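Local coordinates for protein transcobalamin-1 (Homo sapiens, PDB 4KKI) that binds vitamin B12 (cobalamin) and other corrinoids with extremely high affinity, and protects the vitamin from the acid of the stomach during transport, at residues Gln331-Val336 and Asn349-Asn354; Asn235-Asn240 and Asn270-Glu275; Leu40-Gln45 and Ser282-Ala287. All blocks are in the same frame, centred on the assembly; numbering follows the deposited sequence.

Contact 1. Residues Gln331-Val336 and Asn349-Asn354; sequences QSYISV and NVTVLN. With NAG (2-acetamido-2-deoxy-beta-D-glucopyranose), chain C; NAG (2-acetamido-2-deoxy-beta-D-glucopyranose), chain G.
S335 OG and T351 OG1 are each anti to their own carbonyl carbon (chi1 -74° and -57°), which brings the two hydroxyls together on the same face of the sheet. S335 OG donates to T351 OG1 at 2.9 Å. T351 OG1 in turn donates to O7 of the chain C N-acetylglucosamine, 2.8 Å away. That sugar is bonded to N349 ND2, so the threonine of the N-V-T glycosylation sequon ties the N-acetyl group back to the strand. The two hydroxyls thus form a short relay from one strand to the glycan.

The backbones pair as antiparallel strands. I334 and V352 exchange two bonds, with I334 N to V352 O the shorter at 2.7 Å. V336 and V350 form the next hydrogen-bonded pair. The valines also touch on the face away from the hydroxyls, CG2 to CG2, at 3.6 Å. Beside them I334 CG2 packs on V352 CG2.

At the open end, L353 CD2 lies over one face of the Y333 ring and comes within 3.2 Å of CZ. The L353 CB points away from the partner strand, yet its methyl returns to the ring. Beyond it N354 carries a second sugar, bonded at ND2, and its OD1 lies 3.3 Å from I334 CD1.

The two strands form the hairpin 333-341/345-353 of the C-terminal beta domain. Strand 345-353 is outermost in this sheet, while 333-341 continues the sheet to 426-432. V361 of helix 358-368 covers V336 and V350.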
loop_
_atom_site.group_PDB
_atom_site.type_symbol
_atom_site.label_atom_id
_atom_site.label_comp_id
_atom_site.label_asym_id
_atom_site.label_seq_id
_atom_site.Cartn_x
_atom_site.Cartn_y
_atom_site.Cartn_z
ATOM N N GLN A 331 -16.601 17.029 28.654
ATOM C CA GLN A 331 -15.785 17.234 27.463
ATOM C C GLN A 331 -14.410 16.591 27.634
ATOM O O GLN A 331 -13.962 15.832 26.772
ATOM C CB GLN A 331 -15.643 18.728 27.166
ATOM C CG GLN A 331 -15.089 19.039 25.787
ATOM C CD GLN A 331 -15.028 20.527 25.507
ATOM O OE1 GLN A 331 -14.990 21.344 26.429
ATOM N NE2 GLN A 331 -15.024 20.890 24.229
ATOM N N SER A 332 -13.741 16.904 28.740
ATOM C CA SER A 332 -12.469 16.277 29.097
ATOM C C SER A 332 -11.271 16.675 28.233
ATOM O O SER A 332 -11.394 16.860 27.025
ATOM C CB SER A 332 -12.610 14.756 29.107
ATOM O OG SER A 332 -11.447 14.144 29.630
ATOM N N TYR A 333 -10.110 16.792 28.872
ATOM C CA TYR A 333 -8.869 17.094 28.167
ATOM C C TYR A 333 -7.791 16.072 28.508
ATOM O O TYR A 333 -7.840 15.426 29.555
ATOM C CB TYR A 333 -8.376 18.502 28.509
ATOM C CG TYR A 333 -9.145 19.610 27.826
ATOM C CD1 TYR A 333 -10.370 20.040 28.321
ATOM C CD2 TYR A 333 -8.642 20.232 26.690
ATOM C CE1 TYR A 333 -11.075 21.056 27.700
ATOM C CE2 TYR A 333 -9.340 21.248 26.062
ATOM C CZ TYR A 333 -10.555 21.656 26.573
ATOM O OH TYR A 333 -11.254 22.665 25.953
ATOM N N ILE A 334 -6.805 15.952 27.638
ATOM C CA ILE A 334 -5.762 14.970 27.841
ATOM C C ILE A 334 -4.385 15.593 27.630
ATOM O O ILE A 334 -4.251 16.586 26.932
ATOM C CB ILE A 334 -6.039 13.711 26.978
ATOM C CG1 ILE A 334 -5.923 12.457 27.831
ATOM C CG2 ILE A 334 -5.182 13.637 25.717
ATOM C CD1 ILE A 334 -7.261 11.827 28.127
ATOM N N SER A 335 -3.373 15.010 28.252
ATOM C CA SER A 335 -2.018 15.550 28.158
ATOM C C SER A 335 -0.993 14.497 27.745
ATOM O O SER A 335 -1.071 13.341 28.164
ATOM C CB SER A 335 -1.597 16.203 29.478
ATOM O OG SER A 335 -2.252 17.446 29.660
ATOM N N VAL A 336 -0.031 14.911 26.923
ATOM C CA VAL A 336 0.992 14.004 26.411
ATOM C C VAL A 336 2.378 14.645 26.404
ATOM O O VAL A 336 2.513 15.864 26.501
ATOM C CB VAL A 336 0.674 13.557 24.969
ATOM C CG1 VAL A 336 -0.567 12.678 24.936
ATOM C CG2 VAL A 336 0.504 14.772 24.069
ATOM N N ASN A 349 4.749 19.616 27.072
ATOM C CA ASN A 349 3.560 18.887 27.412
ATOM C C ASN A 349 2.411 19.642 26.788
ATOM O O ASN A 349 2.203 20.810 27.072
ATOM C CB ASN A 349 3.404 18.744 28.923
ATOM C CG ASN A 349 3.366 20.076 29.644
ATOM O OD1 ASN A 349 4.166 20.967 29.382
ATOM N ND2 ASN A 349 2.430 20.208 30.566
ATOM N N VAL A 350 1.693 18.988 25.891
ATOM C CA VAL A 350 0.545 19.618 25.250
ATOM C C VAL A 350 -0.759 19.066 25.813
ATOM O O VAL A 350 -0.826 17.916 26.252
ATOM C CB VAL A 350 0.573 19.463 23.710
ATOM C CG1 VAL A 350 2.007 19.364 23.213
ATOM C CG2 VAL A 350 -0.225 18.249 23.272
ATOM N N THR A 351 -1.789 19.892 25.810
ATOM C CA THR A 351 -3.083 19.457 26.288
ATOM C C THR A 351 -4.110 19.620 25.180
ATOM O O THR A 351 -4.285 20.701 24.635
ATOM C CB THR A 351 -3.507 20.224 27.549
ATOM O OG1 THR A 351 -2.506 20.061 28.555
ATOM C CG2 THR A 351 -4.815 19.690 28.078
ATOM N N VAL A 352 -4.774 18.523 24.849
ATOM C CA VAL A 352 -5.773 18.504 23.787
ATOM C C VAL A 352 -7.074 17.864 24.259
ATOM O O VAL A 352 -7.096 17.148 25.262
ATOM C CB VAL A 352 -5.263 17.736 22.549
ATOM C CG1 VAL A 352 -4.150 18.510 21.858
ATOM C CG2 VAL A 352 -4.788 16.345 22.948
ATOM N N LEU A 353 -8.156 18.136 23.538
ATOM C CA LEU A 353 -9.440 17.519 23.829
ATOM C C LEU A 353 -9.322 16.018 23.668
ATOM O O LEU A 353 -8.612 15.540 22.796
ATOM C CB LEU A 353 -10.519 18.051 22.890
ATOM C CG LEU A 353 -10.777 19.556 22.938
ATOM C CD1 LEU A 353 -11.375 20.053 21.635
ATOM C CD2 LEU A 353 -11.680 19.904 24.108
ATOM N N ASN A 354 -10.042 15.276 24.494
ATOM C CA ASN A 354 -10.001 13.828 24.441
ATOM C C ASN A 354 -10.489 13.385 23.075
ATOM O O ASN A 354 -11.416 13.966 22.528
ATOM C CB ASN A 354 -10.909 13.262 25.526
ATOM C CG ASN A 354 -10.589 11.825 25.881
ATOM O OD1 ASN A 354 -9.482 11.341 25.672
ATOM N ND2 ASN A 354 -11.576 11.140 26.431
HETATM C C1 NAG C . 2.280 21.426 31.339
HETATM C C2 NAG C . 1.119 22.447 31.383
HETATM C C3 NAG C . 1.173 23.489 32.495
HETATM C C4 NAG C . 1.764 22.910 33.754
HETATM C C5 NAG C . 3.122 22.344 33.415
HETATM C C6 NAG C . 3.842 21.904 34.678
HETATM C C7 NAG C . 0.308 22.650 29.118
HETATM C C8 NAG C . 0.167 23.554 27.931
HETATM N N2 NAG C . 1.067 23.114 30.101
HETATM O O3 NAG C . -0.148 23.942 32.795
HETATM O O4 NAG C . 1.894 23.944 34.722
HETATM O O5 NAG C . 2.908 21.206 32.601
HETATM O O6 NAG C . 3.172 20.774 35.244
HETATM O O7 NAG C . -0.236 21.564 29.181
HETATM C C1 NAG G . -11.458 9.757 26.840
HETATM C C2 NAG G . -11.370 9.103 28.224
HETATM C C3 NAG G . -10.878 7.668 28.122
HETATM C C4 NAG G . -11.750 6.905 27.142
HETATM C C5 NAG G . -11.749 7.629 25.807
HETATM C C6 NAG G . -12.612 6.896 24.794
HETATM C C7 NAG G . -9.939 9.435 30.159
HETATM C C8 NAG G . -10.894 9.027 31.238
HETATM N N2 NAG G . -10.494 9.904 29.051
HETATM O O3 NAG G . -10.944 7.041 29.404
HETATM O O4 NAG G . -11.255 5.572 26.979
HETATM O O5 NAG G . -12.270 8.941 26.001
HETATM O O6 NAG G . -13.403 7.859 24.086
HETATM O O7 NAG G . -8.730 9.348 30.289
#

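Contact 2. Residues Asn235-Asn240 and Asn270-Glu275; sequences NGLIGN and NTVLTE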
loop_
_atom_site.group_PDB
_atom_site.type_symbol
_atom_site.label_atom_id
_atom_site.label_comp_id
_atom_site.label_asym_id
_atom_site.label_seq_id
_atom_site.Cartn_x
_atom_site.Cartn_y
_atom_site.Cartn_z
ATOM N N ASN A 235 -1.267 -12.907 17.280
ATOM C CA ASN A 235 -2.699 -12.868 16.991
ATOM C C ASN A 235 -3.049 -13.177 15.532
ATOM O O ASN A 235 -4.217 -13.138 15.148
ATOM C CB ASN A 235 -3.295 -11.518 17.402
ATOM C CG ASN A 235 -2.614 -10.343 16.721
ATOM O OD1 ASN A 235 -1.786 -10.520 15.825
ATOM N ND2 ASN A 235 -2.965 -9.133 17.141
ATOM N N GLY A 236 -2.037 -13.475 14.723
ATOM C CA GLY A 236 -2.268 -13.864 13.344
ATOM C C GLY A 236 -1.984 -12.761 12.341
ATOM O O GLY A 236 -1.882 -13.016 11.140
ATOM N N LEU A 237 -1.869 -11.532 12.833
ATOM C CA LEU A 237 -1.512 -10.405 11.983
ATOM C C LEU A 237 -0.109 -10.602 11.425
ATOM O O LEU A 237 0.766 -11.154 12.094
ATOM C CB LEU A 237 -1.597 -9.087 12.756
ATOM C CG LEU A 237 -2.995 -8.628 13.174
ATOM C CD1 LEU A 237 -2.942 -7.242 13.806
ATOM C CD2 LEU A 237 -3.944 -8.641 11.983
ATOM N N ILE A 238 0.094 -10.160 10.189
ATOM C CA ILE A 238 1.384 -10.306 9.530
ATOM C C ILE A 238 1.950 -8.926 9.229
ATOM O O ILE A 238 1.494 -8.239 8.311
ATOM C CB ILE A 238 1.257 -11.121 8.235
ATOM C CG1 ILE A 238 0.469 -12.407 8.496
ATOM C CG2 ILE A 238 2.629 -11.436 7.674
ATOM C CD1 ILE A 238 0.085 -13.152 7.239
ATOM N N GLY A 239 2.949 -8.528 10.009
ATOM C CA GLY A 239 3.402 -7.149 10.028
ATOM C C GLY A 239 2.530 -6.396 11.013
ATOM O O GLY A 239 2.564 -6.665 12.212
ATOM N N ASN A 240 1.742 -5.453 10.509
ATOM C CA ASN A 240 0.715 -4.819 11.325
ATOM C C ASN A 240 -0.665 -5.031 10.712
ATOM O O ASN A 240 -0.820 -5.819 9.779
ATOM C CB ASN A 240 1.003 -3.329 11.542
ATOM C CG ASN A 240 1.094 -2.546 10.241
ATOM O OD1 ASN A 240 0.598 -2.976 9.199
ATOM N ND2 ASN A 240 1.733 -1.384 10.302
ATOM N N ASN A 270 -9.762 -14.172 11.066
ATOM C CA ASN A 270 -10.599 -13.840 12.218
ATOM C C ASN A 270 -10.158 -12.567 12.933
ATOM O O ASN A 270 -10.984 -11.725 13.290
ATOM C CB ASN A 270 -10.647 -15.008 13.211
ATOM C CG ASN A 270 -11.400 -16.207 12.667
ATOM O OD1 ASN A 270 -12.211 -16.082 11.750
ATOM N ND2 ASN A 270 -11.137 -17.377 13.236
ATOM N N THR A 271 -8.853 -12.434 13.140
ATOM C CA THR A 271 -8.295 -11.246 13.774
ATOM C C THR A 271 -8.580 -9.995 12.945
ATOM O O THR A 271 -8.945 -8.951 13.487
ATOM C CB THR A 271 -6.780 -11.396 13.994
ATOM O OG1 THR A 271 -6.537 -12.494 14.883
ATOM C CG2 THR A 271 -6.194 -10.129 14.593
ATOM N N VAL A 272 -8.427 -10.109 11.629
ATOM C CA VAL A 272 -8.724 -8.995 10.734
ATOM C C VAL A 272 -10.199 -8.596 10.822
ATOM O O VAL A 272 -10.521 -7.411 10.918
ATOM C CB VAL A 272 -8.339 -9.317 9.275
ATOM C CG1 VAL A 272 -8.836 -8.226 8.331
ATOM C CG2 VAL A 272 -6.832 -9.482 9.155
ATOM N N LEU A 273 -11.088 -9.588 10.810
ATOM C CA LEU A 273 -12.523 -9.328 10.915
ATOM C C LEU A 273 -12.859 -8.606 12.219
ATOM O O LEU A 273 -13.735 -7.741 12.255
ATOM C CB LEU A 273 -13.325 -10.629 10.807
ATOM C CG LEU A 273 -13.314 -11.334 9.447
ATOM C CD1 LEU A 273 -14.046 -12.667 9.523
ATOM C CD2 LEU A 273 -13.923 -10.446 8.370
ATOM N N THR A 274 -12.155 -8.966 13.285
ATOM C CA THR A 274 -12.328 -8.306 14.571
ATOM C C THR A 274 -11.917 -6.843 14.473
ATOM O O THR A 274 -12.594 -5.962 15.003
ATOM C CB THR A 274 -11.498 -8.989 15.666
ATOM O OG1 THR A 274 -11.912 -10.353 15.796
ATOM C CG2 THR A 274 -11.684 -8.276 16.996
ATOM N N GLU A 275 -10.805 -6.594 13.786
ATOM C CA GLU A 275 -10.312 -5.236 13.585
ATOM C C GLU A 275 -11.324 -4.381 12.829
ATOM O O GLU A 275 -11.547 -3.223 13.176
ATOM C CB GLU A 275 -8.982 -5.252 12.826
ATOM C CG GLU A 275 -7.852 -5.982 13.537
ATOM C CD GLU A 275 -7.227 -5.164 14.650
ATOM O OE1 GLU A 275 -7.917 -4.883 15.653
ATOM O OE2 GLU A 275 -6.039 -4.802 14.519
#
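An Asx turn in the loop before helix 244-252 presents N235 and L237 to T271 on helix 265-277. The same loop runs on to N240, which binds cyanocobalamin. In the turn, N235 OD1 accepts from L237 N at 3.2 Å. The bond is fairly straight at the hydrogen (159°), but the donor sits above the carbonyl plane of the side-chain amide. The N235 chi1 of 57° sets CG between the backbone N and the carbonyl carbon, where OD1 can meet L237 N.

Across the contact, T271 OG1 is placed 2.4 Å from N235 O, too short for the details of a hydrogen bond to be trusted. Q267 O, one helical turn earlier, competes for the same proton, so the hydroxyl lies between two carbonyl oxygens. Its methyl serves the apolar side. CG2 is anti to the backbone N and approaches L237 CD2 to 3.8 Å. The N235 side chain crosses that of T271 at about a right angle and touches it only loosely.

L237 does the rest with CG and both methyls. CG also rests on T271 CG2. CD2 reaches V272 CG2 at 4.1 Å. CD1 faces the carboxylate of E275, 4.0 Å from OE2. The E275 chain bends at chi2 (-78°), and OE2 has its polar partner in T241 OG1. The leucine therefore spans about one turn of the helix, from T271 to E275.

About one turn before T271 in helix 265-277, T268 OG1 bonds to G236 O and adds a second polar tie to the loop. Further on, N240 ND2 bonds to O28 of the cobalamin. L237 and V272 both touch T244 of helix 244-252, and V272 also packs on V290 and L294 of helix 284-294.

Contact 3. Residues Leu40-Gln45 and Ser282-Ala287; sequences LNTMIQ and SNPNAA
T42 is the first residue of 40-45 to meet the 282-287 segment, and its methyl makes most of the contact. CG2, anti to the backbone N, points into the start of helix 284-294. It lies 3.1 Å from S282 O, a tight approach of a methyl to a carbonyl oxygen. It is also 3.6 Å from P284 N and reaches P284 CD and A287 CB at longer range. T42 OG1 takes no hydrogen bond from this partner and is paired instead with P38 O, one turn back in its own helix.

M43 follows and approaches with its CG, which rests 4.1 Å from A287 CB. The A287 methyl is thus shared between T42 and M43. The contact is van der Waals packing, part of it against backbone polar atoms, with no hydrogen bond between the segments.

On the opposing segment, N283 is the N-cap of helix 284-294. Its OD1 accepts from N285 N at 3.0 Å, a capping bond, and from N285 ND2, also at 3.0 Å. The N283 side chain lies about 5 Å from the bound cyanocobalamin, so the capped helix start sits where both domains and the ligand come together.

This packing joins helix 37-45 to the first turn of helix 284-294 within the alpha domain. M43 also packs on V57, S60 and L61 of helix 55-63. The capped end faces the beta domain, where N283 ND2 bonds to W382 O and N285 ND2 to S381 O.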
loop_
_atom_site.group_PDB
_atom_site.type_symbol
_atom_site.label_atom_id
_atom_site.label_comp_id
_atom_site.label_asym_id
_atom_site.label_seq_id
_atom_site.Cartn_x
_atom_site.Cartn_y
_atom_site.Cartn_z
ATOM N N LEU A 40 -17.105 -1.714 2.986
ATOM C CA LEU A 40 -17.928 -1.230 1.886
ATOM C C LEU A 40 -18.379 0.199 2.159
ATOM O O LEU A 40 -18.239 1.075 1.307
ATOM C CB LEU A 40 -19.138 -2.149 1.672
ATOM C CG LEU A 40 -18.838 -3.631 1.410
ATOM C CD1 LEU A 40 -20.118 -4.458 1.319
ATOM C CD2 LEU A 40 -18.003 -3.799 0.149
ATOM N N ASN A 41 -18.902 0.433 3.360
ATOM C CA ASN A 41 -19.343 1.764 3.759
ATOM C C ASN A 41 -18.237 2.804 3.651
ATOM O O ASN A 41 -18.429 3.851 3.039
ATOM C CB ASN A 41 -19.917 1.747 5.178
ATOM C CG ASN A 41 -21.197 0.944 5.275
ATOM O OD1 ASN A 41 -21.936 0.814 4.299
ATOM N ND2 ASN A 41 -21.468 0.401 6.456
ATOM N N THR A 42 -17.081 2.497 4.231
ATOM C CA THR A 42 -15.913 3.374 4.174
ATOM C C THR A 42 -15.559 3.797 2.745
ATOM O O THR A 42 -15.346 4.978 2.474
ATOM C CB THR A 42 -14.686 2.701 4.828
ATOM O OG1 THR A 42 -14.890 2.599 6.243
ATOM C CG2 THR A 42 -13.425 3.504 4.564
ATOM N N MET A 43 -15.514 2.832 1.833
ATOM C CA MET A 43 -15.164 3.116 0.443
ATOM C C MET A 43 -16.223 3.969 -0.254
ATOM O O MET A 43 -15.902 4.770 -1.132
ATOM C CB MET A 43 -14.907 1.813 -0.320
ATOM C CG MET A 43 -13.828 0.951 0.332
ATOM S SD MET A 43 -13.686 -0.729 -0.312
ATOM C CE MET A 43 -12.612 -0.463 -1.712
ATOM N N ILE A 44 -17.480 3.812 0.150
ATOM C CA ILE A 44 -18.556 4.631 -0.401
ATOM C C ILE A 44 -18.437 6.093 0.043
ATOM O O ILE A 44 -18.668 7.005 -0.751
ATOM C CB ILE A 44 -19.954 4.081 -0.033
ATOM C CG1 ILE A 44 -20.128 2.657 -0.555
ATOM C CG2 ILE A 44 -21.048 4.962 -0.612
ATOM C CD1 ILE A 44 -20.006 2.539 -2.053
ATOM N N GLN A 45 -18.067 6.313 1.304
ATOM C CA GLN A 45 -17.950 7.675 1.830
ATOM C C GLN A 45 -16.808 8.435 1.168
ATOM O O GLN A 45 -16.787 9.666 1.178
ATOM C CB GLN A 45 -17.740 7.689 3.350
ATOM C CG GLN A 45 -18.464 6.612 4.144
ATOM C CD GLN A 45 -19.968 6.806 4.229
ATOM O OE1 GLN A 45 -20.552 7.626 3.519
ATOM N NE2 GLN A 45 -20.606 6.045 5.112
ATOM N N SER A 282 -11.102 2.458 8.881
ATOM C CA SER A 282 -11.877 3.645 8.538
ATOM C C SER A 282 -11.240 4.434 7.393
ATOM O O SER A 282 -11.908 5.218 6.723
ATOM C CB SER A 282 -12.046 4.542 9.765
ATOM O OG SER A 282 -10.785 4.909 10.296
ATOM N N ASN A 283 -9.945 4.229 7.177
ATOM C CA ASN A 283 -9.257 4.850 6.050
ATOM C C ASN A 283 -9.534 4.061 4.763
ATOM O O ASN A 283 -9.232 2.871 4.691
ATOM C CB ASN A 283 -7.753 4.923 6.336
ATOM C CG ASN A 283 -7.010 5.828 5.368
ATOM O OD1 ASN A 283 -7.231 5.784 4.157
ATOM N ND2 ASN A 283 -6.117 6.655 5.904
ATOM N N PRO A 284 -10.113 4.730 3.749
ATOM C CA PRO A 284 -10.488 4.108 2.471
ATOM C C PRO A 284 -9.333 3.395 1.769
ATOM O O PRO A 284 -9.566 2.409 1.067
ATOM C CB PRO A 284 -10.972 5.299 1.624
ATOM C CG PRO A 284 -10.431 6.513 2.306
ATOM C CD PRO A 284 -10.414 6.171 3.761
ATOM N N ASN A 285 -8.110 3.882 1.951
ATOM C CA ASN A 285 -6.947 3.215 1.376
ATOM C C ASN A 285 -6.696 1.874 2.049
ATOM O O ASN A 285 -6.341 0.895 1.392
ATOM C CB ASN A 285 -5.699 4.096 1.479
ATOM C CG ASN A 285 -5.845 5.405 0.729
ATOM O OD1 ASN A 285 -5.556 5.486 -0.464
ATOM N ND2 ASN A 285 -6.295 6.441 1.430
ATOM N N ALA A 286 -6.887 1.830 3.363
ATOM C CA ALA A 286 -6.670 0.604 4.117
ATOM C C ALA A 286 -7.786 -0.399 3.851
ATOM O O ALA A 286 -7.540 -1.602 3.750
ATOM C CB ALA A 286 -6.555 0.900 5.606
ATOM N N ALA A 287 -9.012 0.102 3.739
ATOM C CA ALA A 287 -10.155 -0.752 3.444
ATOM C C ALA A 287 -9.999 -1.392 2.069
ATOM O O ALA A 287 -10.284 -2.576 1.888
ATOM C CB ALA A 287 -11.451 0.041 3.524
#

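In the fold
Contacts 2 and 3 belong to the helical alpha domain; contact 1, in the beta domain, is 30 and 28 Å from them by centres. All three are partly buried. Contacts 3 and 2 lie 14 and 17 Å from the chain centre, contact 1 32 Å out, between centres. Contact 2 is nested within the chain loop that contact 3 closes. Contact 1 is built on backbone pairing, with a buried aliphatic face and a hydroxyl face that meets one glycan. Contact 2 mixes one side-chain-to-backbone bond with leucine packing. Contact 3 is van der Waals packing without a hydrogen bond between its segments. Both alpha-domain contacts include a segment close to the cobalamin, through N240 and N283.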